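Local coordinates for protein CutA1 (Shewanella, PDB 3AHP) that is a CutA1-type divalent ion tolerance protein, probably involved in metal ion handling, and assembles as a stable trimer, at residues Q6-T12 with E85-I91; R21-L26 with L74-H79; Q39-S43 with S54-P58. The contacts are given in a common frame with arbitrary orientation. Numbering follows the deposited sequence.

Overall arrangement
The three contacts sample the chain's ferredoxin-like fold from its middle outward. Contact 1 is the buried core: strands 6-13 and 86-94 pair side by side, and every touching residue is buried. Contact 2, about 14 Å away centre to centre, joins helices 16-28 and 68-78, which cover one face of the sheet; it is partly buried and purely apolar, and V75 and I76 meet F86 of contact 1. Contact 3, its centre about 17 Å from those of the other two, is the more exposed root of the 41-47/50-64 hairpin, richer in polar side chains. It reaches contact 1 where T12 meets E56. Contacts 1 and 3 rely on backbone hydrogen bonds; contact 2 relies on side-chain packing.

Contact 1 of 3, residues Q6-T12 with E85-I91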
loop_
_atom_site.group_PDB
_atom_site.type_symbol
_atom_site.label_atom_id
_atom_site.label_comp_id
_atom_site.label_asym_id
_atom_site.label_seq_id
_atom_site.Cartn_x
_atom_site.Cartn_y
_atom_site.Cartn_z
ATOM N N GLN B 6 12.862 9.439 1.136
ATOM C CA GLN B 6 12.309 8.584 0.116
ATOM C C GLN B 6 10.805 8.463 0.231
ATOM O O GLN B 6 10.253 8.584 1.333
ATOM C CB GLN B 6 12.959 7.216 0.177
ATOM C CG GLN B 6 14.431 7.254 -0.162
ATOM C CD GLN B 6 15.230 6.283 0.652
ATOM O OE1 GLN B 6 14.985 6.106 1.844
ATOM N NE2 GLN B 6 16.168 5.611 0.006
ATOM N N LEU B 7 10.147 8.269 -0.917
ATOM C CA LEU B 7 8.703 8.111 -0.956
ATOM C C LEU B 7 8.267 6.760 -1.477
ATOM O O LEU B 7 8.935 6.151 -2.293
ATOM C CB LEU B 7 8.054 9.198 -1.800
ATOM C CG LEU B 7 8.392 10.649 -1.484
ATOM C CD1 LEU B 7 8.114 11.513 -2.703
ATOM C CD2 LEU B 7 7.639 11.140 -0.247
ATOM N N LEU B 8 7.099 6.329 -1.018
ATOM C CA LEU B 8 6.284 5.358 -1.730
ATOM C C LEU B 8 5.105 6.050 -2.406
ATOM O O LEU B 8 4.295 6.689 -1.754
ATOM C CB LEU B 8 5.790 4.300 -0.746
ATOM C CG LEU B 8 5.064 3.070 -1.280
ATOM C CD1 LEU B 8 5.926 2.360 -2.277
ATOM C CD2 LEU B 8 4.642 2.152 -0.125
ATOM N N ILE B 9 5.041 5.937 -3.727
ATOM C CA ILE B 9 3.979 6.551 -4.524
ATOM C C ILE B 9 2.988 5.506 -5.006
ATOM O O ILE B 9 3.385 4.443 -5.497
ATOM C CB ILE B 9 4.549 7.276 -5.751
ATOM C CG1 ILE B 9 5.387 8.470 -5.299
ATOM C CG2 ILE B 9 3.415 7.720 -6.692
ATOM C CD1 ILE B 9 6.006 9.255 -6.448
ATOM N N PHE B 10 1.702 5.800 -4.843
ATOM C CA PHE B 10 0.653 4.931 -5.378
ATOM C C PHE B 10 0.005 5.626 -6.544
ATOM O O PHE B 10 -0.300 6.816 -6.476
ATOM C CB PHE B 10 -0.424 4.619 -4.330
ATOM C CG PHE B 10 0.072 3.836 -3.168
ATOM C CD1 PHE B 10 0.641 4.478 -2.073
ATOM C CD2 PHE B 10 -0.021 2.456 -3.160
ATOM C CE1 PHE B 10 1.132 3.735 -0.985
ATOM C CE2 PHE B 10 0.445 1.719 -2.085
ATOM C CZ PHE B 10 1.037 2.358 -1.000
ATOM N N THR B 11 -0.280 4.863 -7.584
ATOM C CA THR B 11 -0.983 5.400 -8.735
ATOM C C THR B 11 -1.615 4.259 -9.511
ATOM O O THR B 11 -1.556 3.127 -9.101
ATOM C CB THR B 11 -0.051 6.242 -9.640
ATOM O OG1 THR B 11 -0.828 6.879 -10.653
ATOM C CG2 THR B 11 0.997 5.384 -10.294
ATOM N N THR B 12 -2.196 4.559 -10.651
ATOM C CA THR B 12 -3.166 3.667 -11.251
ATOM C C THR B 12 -3.154 3.953 -12.737
ATOM O O THR B 12 -2.951 5.084 -13.121
ATOM C CB THR B 12 -4.561 3.965 -10.667
ATOM O OG1 THR B 12 -5.088 2.797 -10.023
ATOM C CG2 THR B 12 -5.495 4.470 -11.737
ATOM N N GLU B 85 -5.030 9.301 -10.521
ATOM C CA GLU B 85 -4.702 9.026 -9.122
ATOM C C GLU B 85 -3.182 9.003 -8.970
ATOM O O GLU B 85 -2.477 8.336 -9.735
ATOM C CB GLU B 85 -5.310 7.700 -8.681
ATOM C CG GLU B 85 -4.794 7.172 -7.379
ATOM C CD GLU B 85 -5.477 5.882 -6.970
ATOM O OE1 GLU B 85 -6.372 5.413 -7.711
ATOM O OE2 GLU B 85 -5.091 5.317 -5.924
ATOM N N PHE B 86 -2.678 9.762 -8.006
ATOM C CA PHE B 86 -1.243 9.851 -7.814
ATOM C C PHE B 86 -0.959 10.410 -6.443
ATOM O O PHE B 86 -1.085 11.614 -6.230
ATOM C CB PHE B 86 -0.628 10.750 -8.881
ATOM C CG PHE B 86 0.858 10.657 -8.983
ATOM C CD1 PHE B 86 1.458 9.664 -9.775
ATOM C CD2 PHE B 86 1.666 11.610 -8.357
ATOM C CE1 PHE B 86 2.869 9.617 -9.938
ATOM C CE2 PHE B 86 3.064 11.598 -8.525
ATOM C CZ PHE B 86 3.675 10.597 -9.329
ATOM N N ILE B 87 -0.640 9.526 -5.495
ATOM C CA ILE B 87 -0.352 9.959 -4.149
ATOM C C ILE B 87 0.947 9.381 -3.598
ATOM O O ILE B 87 1.371 8.269 -3.949
ATOM C CB ILE B 87 -1.510 9.688 -3.174
ATOM C CG1 ILE B 87 -1.510 8.231 -2.726
ATOM C CG2 ILE B 87 -2.853 10.084 -3.775
ATOM C CD1 ILE B 87 -2.674 7.443 -3.259
ATOM N N ALA B 88 1.573 10.164 -2.729
ATOM C CA ALA B 88 2.791 9.771 -2.067
ATOM C C ALA B 88 2.528 9.538 -0.591
ATOM O O ALA B 88 1.884 10.359 0.058
ATOM C CB ALA B 88 3.865 10.860 -2.247
ATOM N N THR B 89 3.123 8.470 -0.060
ATOM C CA THR B 89 3.262 8.269 1.378
ATOM C C THR B 89 4.740 8.179 1.777
ATOM O O THR B 89 5.579 7.798 0.966
ATOM C CB THR B 89 2.528 6.999 1.818
ATOM O OG1 THR B 89 3.278 5.850 1.415
ATOM C CG2 THR B 89 1.141 6.937 1.169
ATOM N N PRO B 90 5.076 8.541 3.027
ATOM C CA PRO B 90 6.485 8.617 3.414
ATOM C C PRO B 90 7.058 7.253 3.789
ATOM O O PRO B 90 6.401 6.471 4.487
ATOM C CB PRO B 90 6.442 9.510 4.646
ATOM C CG PRO B 90 5.119 9.173 5.271
ATOM C CD PRO B 90 4.178 8.931 4.128
ATOM N N ILE B 91 8.247 6.947 3.277
ATOM C CA ILE B 91 9.022 5.831 3.790
ATOM C C ILE B 91 9.851 6.323 4.965
ATOM O O ILE B 91 10.671 7.215 4.801
ATOM C CB ILE B 91 9.974 5.273 2.731
ATOM C CG1 ILE B 91 9.203 4.489 1.670
ATOM C CG2 ILE B 91 11.014 4.384 3.390
ATOM C CD1 ILE B 91 10.031 4.118 0.450
#
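The shortest polar link is T11 OG1 donating to E85 O at 2.4 Å, a very short bond. E85 turns its carboxylate to a salt bridge with K62 of the second subunit. Along the ladder, L8 and F10 each make two backbone bonds: L8 N to T89 O at 2.9 Å and T89 N to L8 O at 2.7 Å, then F10 N to I87 O at 2.6 Å and I87 N to F10 O at 2.9 Å. T89 OG1 adds a weak bond to L8 O at 3.4 Å. Between these pairs, I9 faces A88 as a non-hydrogen-bonded pair, CA to CA 4.2 Å. On one face, with I9 and A88, lies F86, whose ring face receives I9 CG2 4.0 Å from its centroid, a CH-pi contact; helix 68-78 covers this side through Y68 and V75. L8, F10, I87 and T89 occupy the other face, where F10 CB meets I87 CD1 at 3.8 Å and neighbouring subunits close in: F10 packs on L8 of the second, L8 on F10 of the third. Adjacent antiparallel first and last strands, helices on one face, mark the ferredoxin-like fold of GlnB-like proteins, with its open face turned into the trimer.

Contact 2 of 3, residues R21-L26 with L74-H79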
loop_
_atom_site.group_PDB
_atom_site.type_symbol
_atom_site.label_atom_id
_atom_site.label_comp_id
_atom_site.label_asym_id
_atom_site.label_seq_id
_atom_site.Cartn_x
_atom_site.Cartn_y
_atom_site.Cartn_z
ATOM N N ARG B 21 4.385 0.870 -19.988
ATOM C CA ARG B 21 4.999 1.952 -20.714
ATOM C C ARG B 21 5.525 3.031 -19.749
ATOM O O ARG B 21 6.671 3.456 -19.853
ATOM C CB ARG B 21 3.987 2.515 -21.714
ATOM C CG ARG B 21 4.579 3.318 -22.870
ATOM C CD ARG B 21 3.641 3.332 -24.101
ATOM N NE ARG B 21 2.542 4.301 -23.979
ATOM C CZ ARG B 21 1.247 3.994 -24.091
ATOM N NH1 ARG B 21 0.869 2.734 -24.330
ATOM N NH2 ARG B 21 0.329 4.946 -23.949
ATOM N N ILE B 22 4.688 3.464 -18.813
ATOM C CA ILE B 22 5.089 4.425 -17.805
ATOM C C ILE B 22 6.150 3.861 -16.864
ATOM O O ILE B 22 7.165 4.511 -16.630
ATOM C CB ILE B 22 3.870 4.979 -17.016
ATOM C CG1 ILE B 22 2.882 5.654 -17.981
ATOM C CG2 ILE B 22 4.319 5.966 -15.931
ATOM C CD1 ILE B 22 1.489 5.916 -17.418
ATOM N N ALA B 23 5.940 2.658 -16.333
ATOM C CA ALA B 23 7.013 1.975 -15.576
ATOM C C ALA B 23 8.387 2.006 -16.275
ATOM O O ALA B 23 9.384 2.430 -15.682
ATOM C CB ALA B 23 6.625 0.527 -15.264
ATOM N N THR B 24 8.428 1.519 -17.515
ATOM C CA THR B 24 9.647 1.491 -18.317
ATOM C C THR B 24 10.299 2.882 -18.423
ATOM O O THR B 24 11.488 3.050 -18.153
ATOM C CB THR B 24 9.388 0.864 -19.726
ATOM O OG1 THR B 24 8.910 -0.473 -19.574
ATOM C CG2 THR B 24 10.639 0.819 -20.554
ATOM N N ALA B 25 9.510 3.888 -18.757
ATOM C CA ALA B 25 10.033 5.231 -18.841
ATOM C C ALA B 25 10.679 5.617 -17.508
ATOM O O ALA B 25 11.847 6.004 -17.438
ATOM C CB ALA B 25 8.917 6.215 -19.234
ATOM N N LEU B 26 9.897 5.493 -16.447
ATOM C CA LEU B 26 10.347 5.808 -15.107
ATOM C C LEU B 26 11.671 5.126 -14.810
ATOM O O LEU B 26 12.601 5.752 -14.310
ATOM C CB LEU B 26 9.291 5.345 -14.107
ATOM C CG LEU B 26 8.549 6.433 -13.343
ATOM C CD1 LEU B 26 8.731 7.803 -13.970
ATOM C CD2 LEU B 26 7.104 6.059 -13.214
ATOM N N LEU B 74 6.456 13.377 -15.341
ATOM C CA LEU B 74 6.443 12.277 -16.286
ATOM C C LEU B 74 5.154 11.438 -16.221
ATOM O O LEU B 74 4.531 11.161 -17.255
ATOM C CB LEU B 74 7.691 11.396 -16.116
ATOM C CG LEU B 74 7.934 10.321 -17.182
ATOM C CD1 LEU B 74 7.802 10.923 -18.561
ATOM C CD2 LEU B 74 9.307 9.693 -17.049
ATOM N N VAL B 75 4.768 11.003 -15.025
ATOM C CA VAL B 75 3.638 10.101 -14.919
ATOM C C VAL B 75 2.360 10.812 -15.357
ATOM O O VAL B 75 1.631 10.308 -16.227
ATOM C CB VAL B 75 3.472 9.478 -13.508
ATOM C CG1 VAL B 75 2.163 8.699 -13.423
ATOM C CG2 VAL B 75 4.646 8.555 -13.191
ATOM N N ILE B 76 2.141 12.015 -14.829
ATOM C CA ILE B 76 0.918 12.753 -15.112
ATOM C C ILE B 76 0.757 12.985 -16.616
ATOM O O ILE B 76 -0.318 12.754 -17.158
ATOM C CB ILE B 76 0.854 14.104 -14.337
ATOM C CG1 ILE B 76 0.212 13.918 -12.960
ATOM C CG2 ILE B 76 0.061 15.141 -15.120
ATOM C CD1 ILE B 76 0.604 12.633 -12.266
ATOM N N THR B 77 1.825 13.409 -17.292
ATOM C CA THR B 77 1.750 13.642 -18.730
ATOM C C THR B 77 1.622 12.417 -19.645
ATOM O O THR B 77 0.983 12.483 -20.695
ATOM C CB THR B 77 2.770 14.708 -19.277
ATOM O OG1 THR B 77 3.476 14.171 -20.395
ATOM C CG2 THR B 77 3.742 15.179 -18.235
ATOM N N MET B 78 2.168 11.285 -19.221
ATOM C CA MET B 78 1.989 10.033 -19.960
ATOM C C MET B 78 0.628 9.402 -19.744
ATOM O O MET B 78 0.170 8.631 -20.565
ATOM C CB MET B 78 3.081 9.028 -19.602
ATOM C CG MET B 78 4.463 9.505 -19.966
ATOM S SD MET B 78 5.738 8.239 -19.873
ATOM C CE MET B 78 5.133 6.986 -21.025
ATOM N N HIS B 79 0.021 9.666 -18.598
ATOM C CA HIS B 79 -1.287 9.134 -18.278
ATOM C C HIS B 79 -2.360 9.744 -19.180
ATOM O O HIS B 79 -2.307 10.936 -19.495
ATOM C CB HIS B 79 -1.605 9.435 -16.814
ATOM C CG HIS B 79 -2.704 8.594 -16.245
ATOM N ND1 HIS B 79 -2.467 7.532 -15.398
ATOM C CD2 HIS B 79 -4.049 8.673 -16.383
ATOM C CE1 HIS B 79 -3.617 7.005 -15.025
ATOM N NE2 HIS B 79 -4.591 7.679 -15.608
#
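R21 opens the contact at its margin: the aliphatic part of its side chain brings CG within 4.1 Å of M78 CE. I22 points toward the other helix and buries the most area of its segment, with CG2 3.8 Å from V75 CG2 and CG1 3.7 Å from M78 CB. A23 turns the other way, onto V35 and I37 of strand 34-38 and M59 of strand 50-64, so the helix is seated on the sheet too. A25 offers a small surface that L74 and M78 approach, its CB 4.1 Å from L74 CD2 and 3.8 Å from M78 SD. L26 finishes the row: CD1 lies 3.7 Å from L74 CD2 and CD2 3.5 Å from V75 CG2. The helical segments run roughly antiparallel, at 148° with axes 10.3 Å apart at closest, as the two helices of a ferredoxin-like fold lie across one sheet face. Since the segments share apolar contacts and not a single hydrogen bond, their association rests on side-chain fit and burial.

Contact 3 of 3, residues Q39-S43 with S54-P58; sequences QAVES and SHEVP
Build two antiparallel strand segments, 41-43 and 54-58, axes 4.8 Å apart at closest, directions 126° apart. V41-E56 and S43-S54 are hydrogen-bonded pairs, their side chains on one face; E42-H55, non-hydrogen-bonded between them, CA to CA 4.8 Å, uses the other. V41 N donates to E56 O at 2.9 Å, E56 N to V41 O at 3.1 Å and S43 N to S54 O at 2.9 Å; the return bond, S54 N to S43 O at 3.2 Å, is weak. S43 (chi1 m) gives OG to E56 OE2 at 2.9 Å, E56 being m then t (chi1 -73°, chi2 -160°); OE2 also takes a weak bond from T12 OG1. E42 CG sits over the H55 ring face, 4.2 Å from its centroid, a CH-pi contact. V41 CG1 reaches P58 CG at 3.8 Å. The pairing belongs to the 41-47/50-64 beta hairpin, away from its turn, and E42 and S43 pair with the second subunit. Backbone bonds fix the register; two hydroxyls satisfy OE2 of buried E56.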
loop_
_atom_site.group_PDB
_atom_site.type_symbol
_atom_site.label_atom_id
_atom_site.label_comp_id
_atom_site.label_asym_id
_atom_site.label_seq_id
_atom_site.Cartn_x
_atom_site.Cartn_y
_atom_site.Cartn_z
ATOM N N GLN B 39 -1.822 -6.826 -10.429
ATOM C CA GLN B 39 -2.935 -7.294 -11.232
ATOM C C GLN B 39 -4.178 -6.467 -11.014
ATOM O O GLN B 39 -4.264 -5.736 -10.042
ATOM C CB GLN B 39 -3.212 -8.742 -10.893
ATOM C CG GLN B 39 -2.222 -9.674 -11.563
ATOM C CD GLN B 39 -2.444 -11.065 -11.122
ATOM O OE1 GLN B 39 -1.690 -11.592 -10.290
ATOM N NE2 GLN B 39 -3.584 -11.615 -11.513
ATOM N N ALA B 40 -5.109 -6.488 -11.931
ATOM C CA ALA B 40 -6.168 -5.525 -11.931
ATOM C C ALA B 40 -6.805 -5.289 -10.590
ATOM O O ALA B 40 -6.884 -6.167 -9.788
ATOM C CB ALA B 40 -7.165 -5.879 -12.902
ATOM N N VAL B 41 -7.250 -4.061 -10.366
ATOM C CA VAL B 41 -8.064 -3.697 -9.244
ATOM C C VAL B 41 -9.336 -3.015 -9.712
ATOM O O VAL B 41 -9.417 -2.584 -10.797
ATOM C CB VAL B 41 -7.338 -2.784 -8.279
ATOM C CG1 VAL B 41 -6.197 -3.422 -7.671
ATOM C CG2 VAL B 41 -6.993 -1.528 -8.897
ATOM N N GLU B 42 -10.334 -2.935 -8.868
ATOM C CA GLU B 42 -11.553 -2.253 -9.193
ATOM C C GLU B 42 -11.641 -0.949 -8.485
ATOM O O GLU B 42 -11.605 -0.889 -7.311
ATOM C CB GLU B 42 -12.769 -3.105 -8.889
ATOM C CG GLU B 42 -13.925 -2.868 -9.840
ATOM C CD GLU B 42 -15.209 -3.506 -9.391
ATOM O OE1 GLU B 42 -15.180 -4.143 -8.338
ATOM O OE2 GLU B 42 -16.224 -3.372 -10.091
ATOM N N SER B 43 -11.712 0.110 -9.248
ATOM C CA SER B 43 -11.800 1.442 -8.670
ATOM C C SER B 43 -13.244 1.946 -8.674
ATOM O O SER B 43 -13.892 1.999 -9.713
ATOM C CB SER B 43 -10.908 2.428 -9.423
ATOM O OG SER B 43 -9.539 2.153 -9.172
ATOM N N SER B 54 -14.255 1.396 -12.789
ATOM C CA SER B 54 -13.329 0.927 -13.797
ATOM C C SER B 54 -12.290 -0.063 -13.280
ATOM O O SER B 54 -11.960 -0.070 -12.090
ATOM C CB SER B 54 -12.695 2.082 -14.582
ATOM O OG SER B 54 -12.295 3.147 -13.750
ATOM N N HIS B 55 -11.872 -0.970 -14.166
ATOM C CA HIS B 55 -10.793 -1.900 -13.901
ATOM C C HIS B 55 -9.451 -1.287 -14.309
ATOM O O HIS B 55 -9.302 -0.752 -15.400
ATOM C CB HIS B 55 -11.045 -3.226 -14.621
ATOM C CG HIS B 55 -11.850 -4.204 -13.818
ATOM N ND1 HIS B 55 -13.181 -4.470 -14.078
ATOM C CD2 HIS B 55 -11.519 -4.966 -12.744
ATOM C CE1 HIS B 55 -13.625 -5.369 -13.214
ATOM N NE2 HIS B 55 -12.644 -5.666 -12.380
ATOM N N GLU B 56 -8.493 -1.341 -13.429
ATOM C CA GLU B 56 -7.375 -0.481 -13.518
ATOM C C GLU B 56 -6.186 -1.208 -13.067
ATOM O O GLU B 56 -6.254 -2.151 -12.355
ATOM C CB GLU B 56 -7.569 0.742 -12.664
ATOM C CG GLU B 56 -8.537 1.663 -13.228
ATOM C CD GLU B 56 -8.396 2.984 -12.700
ATOM O OE1 GLU B 56 -8.556 3.928 -13.430
ATOM O OE2 GLU B 56 -8.135 3.097 -11.546
ATOM N N VAL B 57 -5.057 -0.742 -13.491
ATOM C CA VAL B 57 -3.851 -1.373 -13.084
ATOM C C VAL B 57 -3.036 -0.564 -12.086
ATOM O O VAL B 57 -2.618 0.523 -12.356
ATOM C CB VAL B 57 -3.090 -1.794 -14.303
ATOM C CG1 VAL B 57 -1.850 -1.096 -14.429
ATOM C CG2 VAL B 57 -2.873 -3.253 -14.326
ATOM N N PRO B 58 -2.807 -1.128 -10.918
ATOM C CA PRO B 58 -2.219 -0.413 -9.806
ATOM C C PRO B 58 -0.705 -0.333 -9.867
ATOM O O PRO B 58 -0.108 -1.226 -10.337
ATOM C CB PRO B 58 -2.682 -1.240 -8.638
ATOM C CG PRO B 58 -2.809 -2.502 -9.134
ATOM C CD PRO B 58 -3.253 -2.445 -10.492
#